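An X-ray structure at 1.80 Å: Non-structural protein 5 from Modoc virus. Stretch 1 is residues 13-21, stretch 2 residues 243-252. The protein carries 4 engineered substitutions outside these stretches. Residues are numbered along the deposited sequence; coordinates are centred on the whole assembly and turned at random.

Stretch 1 13-21: SAPTLGEIW
Stretch 2 243-252: VTAVSRQLLK

Two helices pack side by side, running in nearly the same direction. Residues 14-21 form one and 243-252 the other, all with helical phi/psi near -60/-45. Their N-to-C directions differ by 29°, and the axes come within 9.0 Å. CA-to-CA distances set the register: Ala-14 to Thr-244 5.4 Å, Gly-18 to Ser-247 5.4 Å, Trp-21 to Leu-251 5.9 Å. The contact buries 517 Å² in all.

The main bump is Leu-17. Its rotamer is m, t, and it fills a hollow made by Thr-244, Ser-247, Arg-248 and Leu-251. Leu-17 CD1 lies 3.8 Å from Thr-244 CG2. It also sits over one face of the Arg-248 guanidinium, 3.5 Å from Arg-248 CZ. Leu-17 CB is 3.9 Å from Ser-247 CB, and Leu-17 CD2 is 4.0 Å from Leu-251 CD1.

Gly-18 has no side chain, and its backbone faces Ser-247: Gly-18 N lies 3.7 Å from Ser-247 OG. Ser-247 is m.

Leu-251 (m, t) starts sideways, but its end reaches the first helix. Leu-251 CD2 is 3.5 Å from Trp-21 CA and 4.1 Å from Ile-20 CG2. Trp-21 (chi1 t, chi2 84°) lays its ring against Leu-250 (m, t). Leu-250 CB is 3.6 Å from Trp-21 CD1. Leu-250 CD1 lies over the ring face, 4.2 Å from the centroid of the five-membered ring.

At the other end, Ala-14 CB touches Thr-244 OG1 at 3.8 Å. Thr-244 is m.

No direct hydrogen bond crosses the contact; two waters bridge it. Water 1 accepts from Arg-248 NH2 at 2.9 Å and hydrogen-bonds to Ser-13 OG (chi1 p) at 3.2 Å. Water 2 donates to Ala-14 O at 2.6 Å and hydrogen-bonds to Ser-247 OG at 2.6 Å.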

# COMPACT_ATOMS: atom_id res chain seq x y z
N SER A 13 -5.81 12.43 18.66
CA SER A 13 -6.39 13.31 17.60
C SER A 13 -6.52 12.66 16.23
O SER A 13 -7.29 13.15 15.39
CB SER A 13 -5.54 14.59 17.44
OG SER A 13 -4.33 14.35 16.73
N ALA A 14 -5.75 11.59 15.98
CA ALA A 14 -5.63 11.04 14.62
C ALA A 14 -6.98 10.63 14.01
O ALA A 14 -7.30 11.09 12.90
CB ALA A 14 -4.64 9.89 14.58
N PRO A 15 -7.77 9.80 14.72
CA PRO A 15 -9.06 9.42 14.14
C PRO A 15 -9.96 10.63 13.89
O PRO A 15 -10.61 10.68 12.85
CB PRO A 15 -9.67 8.48 15.20
CG PRO A 15 -8.47 7.92 15.94
CD PRO A 15 -7.55 9.12 16.02
N THR A 16 -9.99 11.60 14.81
CA THR A 16 -10.77 12.81 14.62
C THR A 16 -10.38 13.55 13.33
O THR A 16 -11.23 13.78 12.48
CB THR A 16 -10.68 13.78 15.83
OG1 THR A 16 -11.35 13.19 16.94
CG2 THR A 16 -11.40 15.12 15.49
N LEU A 17 -9.09 13.87 13.18
CA LEU A 17 -8.61 14.64 12.04
C LEU A 17 -8.78 13.91 10.67
O LEU A 17 -9.17 14.52 9.67
CB LEU A 17 -7.14 15.01 12.23
CG LEU A 17 -6.79 16.14 13.19
CD1 LEU A 17 -5.30 16.20 13.22
CD2 LEU A 17 -7.39 17.52 12.75
N GLY A 18 -8.47 12.63 10.63
CA GLY A 18 -8.67 11.88 9.38
C GLY A 18 -10.14 11.75 9.06
O GLY A 18 -10.55 11.77 7.88
N GLU A 19 -10.96 11.64 10.11
CA GLU A 19 -12.39 11.53 9.92
C GLU A 19 -12.97 12.83 9.41
O GLU A 19 -13.94 12.81 8.64
CB GLU A 19 -13.12 11.14 11.21
CG GLU A 19 -13.16 9.63 11.46
CD GLU A 19 -13.59 9.30 12.90
OE1 GLU A 19 -14.36 10.09 13.52
OE2 GLU A 19 -13.13 8.24 13.40
N ILE A 20 -12.45 13.95 9.90
CA ILE A 20 -12.83 15.28 9.38
C ILE A 20 -12.49 15.38 7.89
O ILE A 20 -13.35 15.75 7.06
CB ILE A 20 -12.16 16.42 10.17
CG1 ILE A 20 -12.71 16.47 11.60
CG2 ILE A 20 -12.36 17.78 9.44
CD1 ILE A 20 -11.86 17.42 12.55
N TRP A 21 -11.24 15.01 7.55
CA TRP A 21 -10.79 14.96 6.16
C TRP A 21 -11.74 14.13 5.32
O TRP A 21 -12.20 14.59 4.26
CB TRP A 21 -9.34 14.44 6.04
CG TRP A 21 -8.98 14.07 4.60
CD1 TRP A 21 -8.55 14.90 3.63
CD2 TRP A 21 -9.06 12.75 4.01
NE1 TRP A 21 -8.34 14.19 2.45
CE2 TRP A 21 -8.68 12.88 2.65
CE3 TRP A 21 -9.45 11.48 4.49
CZ2 TRP A 21 -8.64 11.78 1.77
CZ3 TRP A 21 -9.43 10.39 3.60
CH2 TRP A 21 -9.02 10.55 2.26
N VAL A 243 0.94 10.00 10.52
CA VAL A 243 -0.48 9.97 10.10
C VAL A 243 -1.14 11.34 10.33
O VAL A 243 -1.79 11.88 9.45
CB VAL A 243 -1.28 8.87 10.85
CG1 VAL A 243 -2.78 9.01 10.57
CG2 VAL A 243 -0.77 7.49 10.42
N THR A 244 -0.92 11.90 11.52
CA THR A 244 -1.52 13.19 11.89
C THR A 244 -1.00 14.29 10.97
O THR A 244 -1.75 15.17 10.53
CB THR A 244 -1.25 13.52 13.40
OG1 THR A 244 -1.97 12.59 14.21
CG2 THR A 244 -1.77 14.91 13.72
N ALA A 245 0.28 14.22 10.64
CA ALA A 245 0.89 15.20 9.76
C ALA A 245 0.26 15.16 8.35
O ALA A 245 0.02 16.19 7.74
CB ALA A 245 2.38 14.99 9.71
N VAL A 246 -0.02 13.96 7.87
CA VAL A 246 -0.70 13.78 6.59
C VAL A 246 -2.14 14.31 6.67
O VAL A 246 -2.58 15.03 5.76
CB VAL A 246 -0.67 12.30 6.10
CG1 VAL A 246 -1.50 12.11 4.81
CG2 VAL A 246 0.79 11.87 5.83
N SER A 247 -2.87 13.99 7.73
CA SER A 247 -4.23 14.58 7.89
C SER A 247 -4.19 16.11 7.83
O SER A 247 -4.97 16.73 7.12
CB SER A 247 -4.93 14.10 9.17
OG SER A 247 -5.07 12.69 9.19
N ARG A 248 -3.26 16.72 8.57
CA ARG A 248 -3.19 18.19 8.59
C ARG A 248 -2.79 18.74 7.22
O ARG A 248 -3.35 19.72 6.76
CB ARG A 248 -2.27 18.66 9.74
CG ARG A 248 -2.90 18.32 11.11
CD ARG A 248 -2.59 19.36 12.21
NE ARG A 248 -3.00 18.91 13.54
CZ ARG A 248 -4.08 19.33 14.21
NH1 ARG A 248 -4.91 20.24 13.69
NH2 ARG A 248 -4.34 18.83 15.41
N GLN A 249 -1.87 18.07 6.53
CA GLN A 249 -1.50 18.46 5.17
C GLN A 249 -2.68 18.40 4.19
O GLN A 249 -2.89 19.34 3.42
CB GLN A 249 -0.36 17.59 4.68
CG GLN A 249 0.05 17.86 3.26
CD GLN A 249 0.80 16.67 2.67
OE1 GLN A 249 0.31 15.53 2.69
NE2 GLN A 249 1.97 16.93 2.15
N LEU A 250 -3.40 17.28 4.19
CA LEU A 250 -4.52 17.08 3.28
C LEU A 250 -5.67 18.05 3.58
O LEU A 250 -6.32 18.49 2.67
CB LEU A 250 -5.01 15.63 3.30
CG LEU A 250 -3.99 14.58 2.84
CD1 LEU A 250 -4.66 13.23 2.85
CD2 LEU A 250 -3.46 14.94 1.42
N LEU A 251 -5.89 18.36 4.85
CA LEU A 251 -6.91 19.37 5.23
C LEU A 251 -6.54 20.77 4.78
O LEU A 251 -7.38 21.47 4.22
CB LEU A 251 -7.15 19.37 6.74
CG LEU A 251 -7.85 18.11 7.26
CD1 LEU A 251 -7.79 18.07 8.79
CD2 LEU A 251 -9.29 18.09 6.77
N LYS A 252 -5.29 21.18 5.04
CA LYS A 252 -4.78 22.48 4.56
C LYS A 252 -4.93 22.57 3.05
O LYS A 252 -5.31 23.59 2.53
CB LYS A 252 -3.29 22.67 4.93
CG LYS A 252 -2.64 23.92 4.33
CD LYS A 252 -1.09 23.87 4.40
CE LYS A 252 -0.46 25.29 4.31
NZ LYS A 252 -0.17 25.86 5.70
O HOH W 1 -2.41 16.80 16.21
O HOH W 2 -5.13 11.92 11.64